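Pectate lyase (Bacillus, PDB 3VMV) probably cleaves polygalacturonate, the acidic backbone of pectin, as a secreted pectate lyase of polysaccharide lyase family 1. Local coordinates at residues 30-35 / 64-69; 56-61 / 93-98; 47-52 / 80-85. All coordinates share one frame; numbering follows the deposited sequence.

The three contacts sit at one end of a parallel beta-helix, and their segments alternate along the sequence. Contact 1 lies between the others, its centre about 10 Å from that of contact 2 and about 12 Å from that of contact 3; the centres of contacts 2 and 3 are about 16 Å apart. Strand 66-68 of contact 1 pairs with strand 97-103, which runs on from contact 2, Ile-66 N lying 2.8 Å from Gly-96 O. Helix 28-40 rests on contact 3 through Ile-31 and Leu-34. A sulfate, probably from the crystallisation liquor, binds Arg-98 of contact 2 and lies about 5 Å from the nearest side-chain atom of Lys-69 in contact 1.

Contact 1 of 3, residues 30-35 / 64-69; sequences QIQQLI and SLIDVK
The side-chain amide of Gln-32 grips the backbone of Asp-67 at both polar atoms. Asp-67 N donates to Gln-32 OE1 over 2.9 Å, straight onto a lone pair in the carbonyl plane, while Gln-32 NE2 donates to Asp-67 O over 3.0 Å, with that oxygen lying in the amide plane. CG stands anti to the backbone N (chi1 -164°), and a bend at chi2 turns the amide to the Asp-67 backbone. NE2 has a second acceptor in Asp-36, and a water joins OE1 to Leu-65 O. The Asp-67 carboxylate makes a salt bridge with Arg-98. An alanine in place of Gln-32 would probably leave Asp-67 N and O without these mates and open a gap between helix and strand. Deeper in, Ile-31 CG2 meets Ile-66 CG2 at 3.8 Å, the two side chains crossing at about a right angle. Ile-35 CD1 reaches Val-68 CG2 at 4.1 Å, and its CG2 lies by the carbonyls of Asp-67 and Lys-69. Ile-31 and Ile-35 thus pack helix 28-40 onto the beta-helix, consistent with the capping helix that closes the N-terminal end of the parallel beta-helix in pectate lyases.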
ATOM      1  N   GLN A  30       2.559 -17.941 -16.185  1.00 16.15           N
ATOM      2  CA  GLN A  30       3.569 -17.222 -16.963  1.00 15.42           C
ATOM      3  C   GLN A  30       4.349 -16.274 -16.079  1.00 16.92           C
ATOM      4  O   GLN A  30       5.564 -16.212 -16.158  1.00 16.82           O
ATOM      5  CB  GLN A  30       2.939 -16.439 -18.111  1.00 13.91           C
ATOM      6  CG  GLN A  30       2.488 -17.323 -19.248  1.00 15.92           C
ATOM      7  CD  GLN A  30       2.074 -16.511 -20.446  1.00 16.87           C
ATOM      8  OE1 GLN A  30       1.280 -15.605 -20.308  1.00 17.22           O
ATOM      9  NE2 GLN A  30       2.599 -16.837 -21.624  1.00 15.14           N
ATOM     10  N   ILE A  31       3.654 -15.525 -15.223  1.00 12.92           N
ATOM     11  CA  ILE A  31       4.355 -14.603 -14.347  1.00 11.90           C
ATOM     12  C   ILE A  31       5.329 -15.339 -13.428  1.00 14.64           C
ATOM     13  O   ILE A  31       6.495 -14.950 -13.302  1.00 13.35           O
ATOM     14  CB  ILE A  31       3.372 -13.779 -13.466  1.00 11.80           C
ATOM     15  CG1 ILE A  31       2.475 -12.927 -14.373  1.00 14.99           C
ATOM     16  CG2 ILE A  31       4.136 -12.864 -12.556  1.00 12.79           C
ATOM     17  CD1 ILE A  31       1.398 -12.165 -13.590  1.00 14.96           C
ATOM     18  N   GLN A  32       4.846 -16.388 -12.767  1.00 12.42           N
ATOM     19  CA  GLN A  32       5.710 -17.105 -11.816  1.00 14.79           C
ATOM     20  C   GLN A  32       6.924 -17.737 -12.530  1.00 16.16           C
ATOM     21  O   GLN A  32       8.057 -17.710 -12.014  1.00 16.56           O
ATOM     22  CB  GLN A  32       4.913 -18.168 -11.045  1.00 13.79           C
ATOM     23  CG  GLN A  32       5.652 -18.678  -9.790  1.00 13.30           C
ATOM     24  CD  GLN A  32       5.786 -17.550  -8.792  1.00 13.40           C
ATOM     25  OE1 GLN A  32       4.784 -17.090  -8.270  1.00 14.83           O
ATOM     26  NE2 GLN A  32       7.013 -17.104  -8.527  1.00 14.07           N
ATOM     27  N   GLN A  33       6.696 -18.296 -13.718  1.00 14.86           N
ATOM     28  CA  GLN A  33       7.810 -18.879 -14.470  1.00 15.06           C
ATOM     29  C   GLN A  33       8.815 -17.848 -14.889  1.00 14.65           C
ATOM     30  O   GLN A  33      10.024 -18.112 -14.859  1.00 18.51           O
ATOM     31  CB  GLN A  33       7.287 -19.601 -15.687  1.00 17.08           C
ATOM     32  CG  GLN A  33       6.630 -20.847 -15.296  1.00 19.87           C
ATOM     33  CD  GLN A  33       5.924 -21.491 -16.464  1.00 26.47           C
ATOM     34  OE1 GLN A  33       6.197 -21.168 -17.628  1.00 29.59           O
ATOM     35  NE2 GLN A  33       4.996 -22.387 -16.161  1.00 28.52           N
ATOM     36  N   LEU A  34       8.343 -16.674 -15.321  1.00 14.95           N
ATOM     37  CA  LEU A  34       9.283 -15.634 -15.688  1.00 18.15           C
ATOM     38  C   LEU A  34      10.195 -15.270 -14.509  1.00 18.59           C
ATOM     39  O   LEU A  34      11.418 -15.143 -14.667  1.00 18.11           O
ATOM     40  CB  LEU A  34       8.546 -14.390 -16.156  1.00 17.63           C
ATOM     41  CG  LEU A  34       7.832 -14.524 -17.501  1.00 14.21           C
ATOM     42  CD1 LEU A  34       7.026 -13.291 -17.699  1.00 16.03           C
ATOM     43  CD2 LEU A  34       8.863 -14.703 -18.622  1.00 18.81           C
ATOM     44  N   ILE A  35       9.597 -15.129 -13.335  1.00 16.19           N
ATOM     45  CA  ILE A  35      10.345 -14.781 -12.140  1.00 14.82           C
ATOM     46  C   ILE A  35      11.346 -15.879 -11.794  1.00 17.18           C
ATOM     47  O   ILE A  35      12.513 -15.598 -11.546  1.00 15.33           O
ATOM     48  CB  ILE A  35       9.386 -14.558 -10.959  1.00 14.06           C
ATOM     49  CG1 ILE A  35       8.568 -13.282 -11.217  1.00 17.92           C
ATOM     50  CG2 ILE A  35      10.157 -14.542  -9.629  1.00 16.57           C
ATOM     51  CD1 ILE A  35       7.331 -13.147 -10.334  1.00 16.66           C
ATOM     52  N   SER A  64      -0.571 -20.191  -4.412  1.00 14.29           N
ATOM     53  CA  SER A  64      -1.762 -19.446  -3.977  1.00 14.84           C
ATOM     54  C   SER A  64      -1.561 -17.927  -3.958  1.00 14.64           C
ATOM     55  O   SER A  64      -2.471 -17.183  -3.605  1.00 14.04           O
ATOM     56  CB  SER A  64      -2.197 -19.892  -2.573  1.00 17.76           C
ATOM     57  OG  SER A  64      -2.642 -21.235  -2.609  1.00 27.13           O
ATOM     58  N   LEU A  65      -0.365 -17.482  -4.331  1.00 12.82           N
ATOM     59  CA  LEU A  65      -0.042 -16.059  -4.494  1.00 13.05           C
ATOM     60  C   LEU A  65       1.035 -15.967  -5.558  1.00 14.54           C
ATOM     61  O   LEU A  65       1.577 -16.989  -5.950  1.00 13.58           O
ATOM     62  CB  LEU A  65       0.422 -15.436  -3.168  1.00 12.48           C
ATOM     63  CG  LEU A  65       1.508 -16.124  -2.349  1.00 13.59           C
ATOM     64  CD1 LEU A  65       2.891 -15.936  -2.988  1.00 16.95           C
ATOM     65  CD2 LEU A  65       1.514 -15.570  -0.935  1.00 16.52           C
ATOM     66  N   ILE A  66       1.283 -14.760  -6.069  1.00 12.02           N
ATOM     67  CA  ILE A  66       2.356 -14.525  -7.029  1.00 12.59           C
ATOM     68  C   ILE A  66       3.570 -14.149  -6.201  1.00 13.43           C
ATOM     69  O   ILE A  66       3.587 -13.110  -5.534  1.00 14.43           O
ATOM     70  CB  ILE A  66       1.965 -13.373  -7.985  1.00 13.74           C
ATOM     71  CG1 ILE A  66       0.700 -13.753  -8.773  1.00 14.31           C
ATOM     72  CG2 ILE A  66       3.132 -13.063  -8.932  1.00 17.98           C
ATOM     73  CD1 ILE A  66       0.846 -15.002  -9.642  1.00 15.14           C
ATOM     74  N   ASP A  67       4.560 -15.027  -6.200  1.00 14.21           N
ATOM     75  CA  ASP A  67       5.674 -15.008  -5.261  1.00 14.48           C
ATOM     76  C   ASP A  67       6.856 -14.286  -5.906  1.00 14.42           C
ATOM     77  O   ASP A  67       7.683 -14.893  -6.609  1.00 16.50           O
ATOM     78  CB  ASP A  67       6.012 -16.480  -4.946  1.00 14.63           C
ATOM     79  CG  ASP A  67       6.648 -16.733  -3.567  1.00 23.91           C
ATOM     80  OD1 ASP A  67       6.764 -15.848  -2.739  1.00 24.49           O
ATOM     81  OD2 ASP A  67       7.052 -17.899  -3.344  1.00 33.50           O
ATOM     82  N   VAL A  68       6.970 -12.992  -5.613  1.00 14.08           N
ATOM     83  CA  VAL A  68       8.150 -12.194  -6.022  1.00 11.24           C
ATOM     84  C   VAL A  68       9.246 -12.396  -4.991  1.00 12.09           C
ATOM     85  O   VAL A  68       9.417 -11.622  -4.048  1.00 12.98           O
ATOM     86  CB  VAL A  68       7.800 -10.706  -6.255  1.00 13.05           C
ATOM     87  CG1 VAL A  68       9.037  -9.961  -6.798  1.00 15.35           C
ATOM     88  CG2 VAL A  68       6.621 -10.596  -7.219  1.00 16.11           C
ATOM     89  N   LYS A  69       9.951 -13.523  -5.147  1.00 12.52           N
ATOM     90  CA  LYS A  69      10.900 -14.038  -4.182  1.00 16.18           C
ATOM     91  C   LYS A  69      11.926 -14.793  -4.988  1.00 16.25           C
ATOM     92  O   LYS A  69      11.601 -15.446  -5.979  1.00 16.02           O
ATOM     93  CB  LYS A  69      10.204 -15.022  -3.226  1.00 17.60           C
ATOM     94  CG  LYS A  69      11.093 -15.475  -2.084  1.00 18.39           C
ATOM     95  CD  LYS A  69      10.420 -16.584  -1.266  1.00 21.86           C
ATOM     96  CE  LYS A  69       9.255 -16.006  -0.448  1.00 23.34           C
ATOM     97  NZ  LYS A  69       8.854 -16.988   0.593  1.00 22.97           N
TER
HETATM   98  O   HOH W   1       2.170 -18.352  -8.458  1.00 16.29           O

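Contact 2 of 3, residues 56-61 / 93-98. With SO4 (sulfate ion), chain B.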
ATOM      1  N   ILE A  56      -5.263 -12.766 -14.094  1.00 14.42           N
ATOM      2  CA  ILE A  56      -4.506 -13.715 -13.282  1.00 12.78           C
ATOM      3  C   ILE A  56      -5.391 -14.244 -12.154  1.00 12.28           C
ATOM      4  O   ILE A  56      -6.102 -13.479 -11.521  1.00 13.61           O
ATOM      5  CB  ILE A  56      -3.307 -12.980 -12.673  1.00 12.26           C
ATOM      6  CG1 ILE A  56      -2.587 -12.125 -13.720  1.00 12.82           C
ATOM      7  CG2 ILE A  56      -2.376 -13.955 -11.932  1.00 13.97           C
ATOM      8  CD1 ILE A  56      -2.158 -12.937 -14.977  1.00 13.71           C
ATOM      9  N   THR A  57      -5.381 -15.552 -11.912  1.00 14.97           N
ATOM     10  CA  THR A  57      -6.376 -16.146 -11.009  1.00 15.72           C
ATOM     11  C   THR A  57      -5.718 -17.262 -10.239  1.00 14.61           C
ATOM     12  O   THR A  57      -4.652 -17.724 -10.627  1.00 17.20           O
ATOM     13  CB  THR A  57      -7.567 -16.797 -11.793  1.00 15.32           C
ATOM     14  OG1 THR A  57      -7.087 -17.861 -12.633  1.00 16.43           O
ATOM     15  CG2 THR A  57      -8.312 -15.784 -12.651  1.00 19.42           C
ATOM     16  N   GLN A  58      -6.400 -17.778  -9.224  1.00 14.68           N
ATOM     17  CA  GLN A  58      -5.930 -19.012  -8.591  1.00 14.54           C
ATOM     18  C   GLN A  58      -5.841 -20.158  -9.609  1.00 18.24           C
ATOM     19  O   GLN A  58      -4.870 -20.929  -9.622  1.00 18.26           O
ATOM     20  CB  GLN A  58      -6.880 -19.406  -7.438  1.00 14.50           C
ATOM     21  CG  GLN A  58      -6.860 -18.436  -6.273  1.00 14.94           C
ATOM     22  CD  GLN A  58      -5.555 -18.480  -5.520  1.00 14.36           C
ATOM     23  OE1 GLN A  58      -4.890 -19.520  -5.478  1.00 17.70           O
ATOM     24  NE2 GLN A  58      -5.189 -17.366  -4.903  1.00 14.21           N
ATOM     25  N   GLY A  59      -6.864 -20.286 -10.454  1.00 15.50           N
ATOM     26  CA  GLY A  59      -6.935 -21.373 -11.407  1.00 16.70           C
ATOM     27  C   GLY A  59      -5.799 -21.371 -12.424  1.00 18.57           C
ATOM     28  O   GLY A  59      -5.420 -22.435 -12.908  1.00 19.72           O
ATOM     29  N   ASN A  60      -5.248 -20.189 -12.744  1.00 18.24           N
ATOM     30  CA  ASN A  60      -4.170 -20.170 -13.746  1.00 17.74           C
ATOM     31  C   ASN A  60      -2.773 -19.881 -13.178  1.00 17.59           C
ATOM     32  O   ASN A  60      -1.843 -19.598 -13.932  1.00 16.13           O
ATOM     33  CB  ASN A  60      -4.502 -19.275 -14.979  1.00 15.71           C
ATOM     34  CG  ASN A  60      -4.573 -17.770 -14.649  1.00 13.34           C
ATOM     35  OD1 ASN A  60      -3.891 -17.255 -13.747  1.00 14.61           O
ATOM     36  ND2 ASN A  60      -5.376 -17.049 -15.468  1.00 16.66           N
ATOM     37  N   SER A  61      -2.649 -19.996 -11.853  1.00 15.47           N
ATOM     38  CA  SER A  61      -1.385 -19.751 -11.122  1.00 13.93           C
ATOM     39  C   SER A  61      -0.990 -21.000 -10.360  1.00 16.05           C
ATOM     40  O   SER A  61      -1.860 -21.737  -9.876  1.00 17.69           O
ATOM     41  CB  SER A  61      -1.553 -18.607 -10.113  1.00 16.00           C
ATOM     42  OG  SER A  61      -1.965 -17.438 -10.825  1.00 15.12           O
ATOM     43  N   ASP A  93      -7.597 -11.469 -10.061  1.00 13.15           N
ATOM     44  CA  ASP A  93      -8.897 -11.752  -9.461  1.00 13.42           C
ATOM     45  C   ASP A  93      -8.731 -12.930  -8.502  1.00 13.26           C
ATOM     46  O   ASP A  93      -8.571 -14.088  -8.921  1.00 15.40           O
ATOM     47  CB  ASP A  93      -9.903 -12.072 -10.564  1.00 15.45           C
ATOM     48  CG  ASP A  93     -11.283 -12.412 -10.011  1.00 19.03           C
ATOM     49  OD1 ASP A  93     -11.486 -12.347  -8.771  1.00 16.77           O
ATOM     50  OD2 ASP A  93     -12.167 -12.747 -10.837  1.00 26.00           O
ATOM     51  N   GLY A  94      -8.692 -12.606  -7.207  1.00 11.74           N
ATOM     52  CA  GLY A  94      -8.631 -13.653  -6.199  1.00 13.55           C
ATOM     53  C   GLY A  94      -7.239 -14.129  -5.902  1.00 15.66           C
ATOM     54  O   GLY A  94      -7.099 -15.159  -5.214  1.00 14.12           O
ATOM     55  N   ILE A  95      -6.214 -13.427  -6.392  1.00 12.63           N
ATOM     56  CA  ILE A  95      -4.829 -13.840  -6.094  1.00 11.08           C
ATOM     57  C   ILE A  95      -4.021 -12.573  -5.979  1.00 13.41           C
ATOM     58  O   ILE A  95      -4.186 -11.660  -6.793  1.00 13.06           O
ATOM     59  CB  ILE A  95      -4.222 -14.814  -7.163  1.00 11.93           C
ATOM     60  CG1 ILE A  95      -2.855 -15.293  -6.683  1.00 10.43           C
ATOM     61  CG2 ILE A  95      -4.210 -14.180  -8.558  1.00 14.93           C
ATOM     62  CD1 ILE A  95      -2.309 -16.508  -7.473  1.00 14.68           C
ATOM     63  N   GLY A  96      -3.202 -12.526  -4.943  1.00 11.26           N
ATOM     64  CA  GLY A  96      -2.376 -11.368  -4.671  1.00 11.80           C
ATOM     65  C   GLY A  96      -0.912 -11.590  -4.927  1.00 13.30           C
ATOM     66  O   GLY A  96      -0.462 -12.681  -5.299  1.00 13.36           O
ATOM     67  N   ILE A  97      -0.169 -10.500  -4.804  1.00 10.14           N
ATOM     68  CA  ILE A  97       1.282 -10.507  -4.997  1.00 10.61           C
ATOM     69  C   ILE A  97       2.006 -10.371  -3.680  1.00 11.67           C
ATOM     70  O   ILE A  97       1.595  -9.587  -2.830  1.00 11.24           O
ATOM     71  CB  ILE A  97       1.677  -9.292  -5.881  1.00 11.11           C
ATOM     72  CG1 ILE A  97       1.002  -9.434  -7.247  1.00 11.35           C
ATOM     73  CG2 ILE A  97       3.206  -9.245  -6.051  1.00 14.94           C
ATOM     74  CD1 ILE A  97       1.139  -8.147  -8.165  1.00 12.84           C
ATOM     75  N   ARG A  98       3.085 -11.135  -3.491  1.00 11.20           N
ATOM     76  CA  ARG A  98       3.923 -10.987  -2.312  1.00 10.38           C
ATOM     77  C   ARG A  98       5.325 -10.625  -2.732  1.00 11.15           C
ATOM     78  O   ARG A  98       5.923 -11.308  -3.556  1.00 13.10           O
ATOM     79  CB  ARG A  98       3.939 -12.234  -1.414  1.00 11.36           C
ATOM     80  CG  ARG A  98       4.790 -12.055  -0.153  1.00 13.99           C
ATOM     81  CD  ARG A  98       4.659 -13.266   0.777  1.00 13.44           C
ATOM     82  NE  ARG A  98       5.197 -14.452   0.119  1.00 16.03           N
ATOM     83  CZ  ARG A  98       5.016 -15.707   0.564  1.00 15.28           C
ATOM     84  NH1 ARG A  98       5.579 -16.710  -0.092  1.00 17.84           N
ATOM     85  NH2 ARG A  98       4.270 -15.946   1.637  1.00 13.25           N
TER
HETATM   86  S   SO4 B 401       3.777 -19.569   1.837  1.00 28.43           S
HETATM   87  O1  SO4 B 401       2.677 -19.765   0.904  1.00 36.13           O
HETATM   88  O2  SO4 B 401       5.035 -19.447   1.135  1.00 19.63           O
HETATM   89  O3  SO4 B 401       3.521 -18.364   2.623  1.00 29.24           O
HETATM   90  O4  SO4 B 401       3.886 -20.724   2.713  1.00 35.25           O
HETATM   91  O   HOH W   2      -9.042 -16.629  -8.398  1.00 17.79           O
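The amide of Gln-58 meets Gly-94 through NE2, which donates to Gly-94 O over 2.9 Å at 170°, the acceptor lying in the amide plane. The same nitrogen comes within 3.5 Å of Ile-95 CB and has a second acceptor in Ser-64 O, so two carbonyls fix the rotation of the amide. Farther along, the Arg-98 guanidinium meets the sulfate at its edge, the sulfur lying in its plane. NH2 reaches sulfate O3 at 2.7 Å and NH1 reaches O2 at 3.0 Å, a two-pronged grip. NH2 also forms a salt bridge with Glu-119.

Asn-60 turns its amide back on its own segment, where OD1 accepts from Thr-57 N, the donor standing 43° above the carbonyl plane; Gly-28 N is a second donor to OD1. Residues Gln-58 to Ser-61 make a type I turn. Just before it, Thr-57 OG1 forms an ST motif, accepting from Asn-60 N over 3.0 Å. This turn leaves the weakly bonded end of strand 55-57, beside strand 91-93 of the next coil of the beta-helix; Asp-93 N donates to Ile-56 O over 2.9 Å, nearly along the C=O axis. A water spans Gln-58 N and Asp-93 O. Gly-94 has a positive phi, where a CB would jam against the carbonyl O of Asp-93.

Ile-95 carries the apolar part. With CG1 anti to the backbone N (chi1 -174°), CG2 takes the position between the backbone N and the carbonyl carbon and packs by the Ile-56 carbonyl and Ile-56 CG2. Its CD1 presses on Ser-61 CB at 3.5 Å, tighter than usual for two carbons, while Ser-61 OG donates to Thr-57 O over 2.7 Å.

Contact 3 of 3, residues 47-52 / 80-85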
ATOM      1  N   PRO A  47      17.188  -6.499 -15.280  1.00 17.61           N
ATOM      2  CA  PRO A  47      15.835  -5.906 -15.127  1.00 16.83           C
ATOM      3  C   PRO A  47      14.808  -6.569 -16.046  1.00 16.66           C
ATOM      4  O   PRO A  47      15.116  -6.884 -17.213  1.00 17.27           O
ATOM      5  CB  PRO A  47      16.038  -4.430 -15.513  1.00 18.85           C
ATOM      6  CG  PRO A  47      17.479  -4.156 -15.176  1.00 19.98           C
ATOM      7  CD  PRO A  47      18.242  -5.478 -15.407  1.00 19.28           C
ATOM      8  N   LEU A  48      13.597  -6.762 -15.506  1.00 14.33           N
ATOM      9  CA  LEU A  48      12.532  -7.459 -16.200  1.00 13.26           C
ATOM     10  C   LEU A  48      11.237  -6.684 -15.996  1.00 11.68           C
ATOM     11  O   LEU A  48      10.845  -6.416 -14.877  1.00 13.47           O
ATOM     12  CB  LEU A  48      12.377  -8.878 -15.624  1.00 15.77           C
ATOM     13  CG  LEU A  48      11.222  -9.716 -16.213  1.00 21.33           C
ATOM     14  CD1 LEU A  48      11.340  -9.943 -17.717  1.00 22.15           C
ATOM     15  CD2 LEU A  48      11.080 -11.065 -15.464  1.00 21.18           C
ATOM     16  N   THR A  49      10.601  -6.301 -17.088  1.00 13.78           N
ATOM     17  CA  THR A  49       9.265  -5.729 -17.037  1.00 15.51           C
ATOM     18  C   THR A  49       8.305  -6.786 -17.544  1.00 12.56           C
ATOM     19  O   THR A  49       8.508  -7.354 -18.629  1.00 13.51           O
ATOM     20  CB  THR A  49       9.182  -4.474 -17.934  1.00 15.56           C
ATOM     21  OG1 THR A  49      10.009  -3.459 -17.353  1.00 16.78           O
ATOM     22  CG2 THR A  49       7.752  -3.956 -18.029  1.00 15.27           C
ATOM     23  N   ILE A  50       7.290  -7.096 -16.735  1.00 13.73           N
ATOM     24  CA  ILE A  50       6.239  -8.014 -17.120  1.00 13.25           C
ATOM     25  C   ILE A  50       4.954  -7.204 -17.313  1.00 12.44           C
ATOM     26  O   ILE A  50       4.402  -6.671 -16.324  1.00 11.87           O
ATOM     27  CB  ILE A  50       6.001  -9.048 -16.006  1.00 14.58           C
ATOM     28  CG1 ILE A  50       7.315  -9.770 -15.703  1.00 16.41           C
ATOM     29  CG2 ILE A  50       4.910 -10.006 -16.456  1.00 17.81           C
ATOM     30  CD1 ILE A  50       7.217 -10.794 -14.552  1.00 15.86           C
ATOM     31  N   TYR A  51       4.528  -7.059 -18.566  1.00 14.93           N
ATOM     32  CA  TYR A  51       3.223  -6.456 -18.866  1.00 12.90           C
ATOM     33  C   TYR A  51       2.139  -7.496 -18.720  1.00 14.33           C
ATOM     34  O   TYR A  51       2.194  -8.561 -19.352  1.00 16.49           O
ATOM     35  CB  TYR A  51       3.201  -5.872 -20.273  1.00 14.66           C
ATOM     36  CG  TYR A  51       3.973  -4.596 -20.376  1.00 12.99           C
ATOM     37  CD1 TYR A  51       3.518  -3.449 -19.704  1.00 15.31           C
ATOM     38  CD2 TYR A  51       5.172  -4.524 -21.108  1.00 16.30           C
ATOM     39  CE1 TYR A  51       4.232  -2.257 -19.774  1.00 18.29           C
ATOM     40  CE2 TYR A  51       5.906  -3.305 -21.163  1.00 19.55           C
ATOM     41  CZ  TYR A  51       5.426  -2.198 -20.482  1.00 21.54           C
ATOM     42  OH  TYR A  51       6.123  -0.983 -20.506  1.00 20.72           O
ATOM     43  N   VAL A  52       1.123  -7.182 -17.930  1.00 12.01           N
ATOM     44  CA  VAL A  52       0.066  -8.138 -17.645  1.00 12.59           C
ATOM     45  C   VAL A  52      -1.153  -7.756 -18.491  1.00 14.69           C
ATOM     46  O   VAL A  52      -1.747  -6.653 -18.336  1.00 14.60           O
ATOM     47  CB  VAL A  52      -0.294  -8.137 -16.156  1.00 13.23           C
ATOM     48  CG1 VAL A  52      -1.376  -9.161 -15.875  1.00 15.06           C
ATOM     49  CG2 VAL A  52       0.952  -8.453 -15.303  1.00 13.19           C
ATOM     50  N   ASN A  80      14.875  -5.631  -9.284  1.00 14.24           N
ATOM     51  CA  ASN A  80      14.732  -4.999 -10.595  1.00 13.64           C
ATOM     52  C   ASN A  80      13.594  -5.589 -11.449  1.00 11.22           C
ATOM     53  O   ASN A  80      13.815  -6.118 -12.550  1.00 12.98           O
ATOM     54  CB  ASN A  80      16.060  -5.053 -11.377  1.00 14.33           C
ATOM     55  CG  ASN A  80      17.243  -4.536 -10.565  1.00 14.73           C
ATOM     56  OD1 ASN A  80      17.120  -3.656  -9.715  1.00 15.51           O
ATOM     57  ND2 ASN A  80      18.420  -5.113 -10.841  1.00 15.98           N
ATOM     58  N   ILE A  81      12.375  -5.453 -10.927  1.00 12.61           N
ATOM     59  CA  ILE A  81      11.195  -5.941 -11.630  1.00 13.47           C
ATOM     60  C   ILE A  81      10.143  -4.867 -11.702  1.00 11.69           C
ATOM     61  O   ILE A  81       9.927  -4.165 -10.709  1.00 13.14           O
ATOM     62  CB  ILE A  81      10.615  -7.118 -10.860  1.00 15.00           C
ATOM     63  CG1 ILE A  81      11.586  -8.292 -10.925  1.00 19.75           C
ATOM     64  CG2 ILE A  81       9.242  -7.516 -11.431  1.00 19.81           C
ATOM     65  CD1 ILE A  81      11.118  -9.498 -10.122  1.00 23.13           C
ATOM     66  N   SER A  82       9.464  -4.741 -12.836  1.00 13.32           N
ATOM     67  CA  SER A  82       8.183  -4.038 -12.884  1.00 13.18           C
ATOM     68  C   SER A  82       7.100  -4.998 -13.355  1.00 12.21           C
ATOM     69  O   SER A  82       7.344  -5.791 -14.284  1.00 13.08           O
ATOM     70  CB  SER A  82       8.229  -2.879 -13.880  1.00 14.88           C
ATOM     71  OG  SER A  82       9.180  -1.904 -13.529  1.00 14.19           O
ATOM     72  N   ILE A  83       5.951  -4.966 -12.691  1.00 12.00           N
ATOM     73  CA  ILE A  83       4.736  -5.652 -13.143  1.00 10.50           C
ATOM     74  C   ILE A  83       3.751  -4.544 -13.467  1.00 12.61           C
ATOM     75  O   ILE A  83       3.381  -3.773 -12.574  1.00 12.28           O
ATOM     76  CB  ILE A  83       4.200  -6.558 -12.007  1.00  9.81           C
ATOM     77  CG1 ILE A  83       5.234  -7.664 -11.763  1.00 15.43           C
ATOM     78  CG2 ILE A  83       2.804  -7.098 -12.334  1.00 15.59           C
ATOM     79  CD1 ILE A  83       4.941  -8.544 -10.561  1.00 16.90           C
ATOM     80  N   ILE A  84       3.395  -4.427 -14.746  1.00 12.68           N
ATOM     81  CA  ILE A  84       2.590  -3.292 -15.218  1.00 10.87           C
ATOM     82  C   ILE A  84       1.416  -3.811 -16.017  1.00  9.52           C
ATOM     83  O   ILE A  84       1.595  -4.563 -16.986  1.00 11.60           O
ATOM     84  CB  ILE A  84       3.452  -2.380 -16.070  1.00 11.55           C
ATOM     85  CG1 ILE A  84       4.742  -2.028 -15.332  1.00 15.35           C
ATOM     86  CG2 ILE A  84       2.644  -1.155 -16.511  1.00 13.37           C
ATOM     87  CD1 ILE A  84       5.699  -1.139 -16.194  1.00 15.60           C
ATOM     88  N   GLY A  85       0.202  -3.404 -15.636  1.00 12.36           N
ATOM     89  CA  GLY A  85      -0.957  -3.769 -16.410  1.00 12.61           C
ATOM     90  C   GLY A  85      -0.994  -3.077 -17.770  1.00 13.39           C
ATOM     91  O   GLY A  85      -0.508  -1.958 -17.924  1.00 13.81           O
TER
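Tyr-51 and Ile-84 are brought together by similar first torsions: in each, the CG or CG1 atom stands anti to the carbonyl carbon (chi1 -74° in Tyr-51, -51° in Ile-84), and the two side chains run side by side, pointing the same way. Tyr-51 CE1 lies 3.8 Å from Ile-84 CB and as near to its CG2. Strands 48-52 and 80-85 are in-register parallel neighbours on successive coils of the parallel beta-helix, their axes 21° apart. Five backbone hydrogen bonds join them, from Leu-48 N to Asn-80 O at one end to Val-52 N to Ile-84 O at the other.

Thr-49, Tyr-51, Ser-82 and Ile-84 share one face of the sheet. Thr-49 CG2 sits over one face of the Tyr-51 ring, 3.7 Å above its plane and offset toward the rim, and also touches Ile-84 CD1 at 3.9 Å; the Tyr-24 ring meets that of Tyr-51. Ser-82 OG is hydrogen-bonded to Gly-17 N. The other face, of Leu-48, Ile-50, Val-52, Ile-81 and Ile-83, looks into the apolar interior, where helix 28-40 covers part of it. There Val-52 CG2 meets Ile-83 CG2 at 3.8 Å.

At the start of the pair the Pro-47 ring lies alongside Asn-80, whose side chain links neighbouring coils through hydrogen bonds of OD1 with Asn-104 and of ND2 with Asp-45 O. At the far end Ile-84 O collects several neighbours: Val-52 N at 2.8 Å, Tyr-51 CA in a CA-H...O contact at 3.1 Å, and Tyr-51 CD1, obliquely, at 3.5 Å.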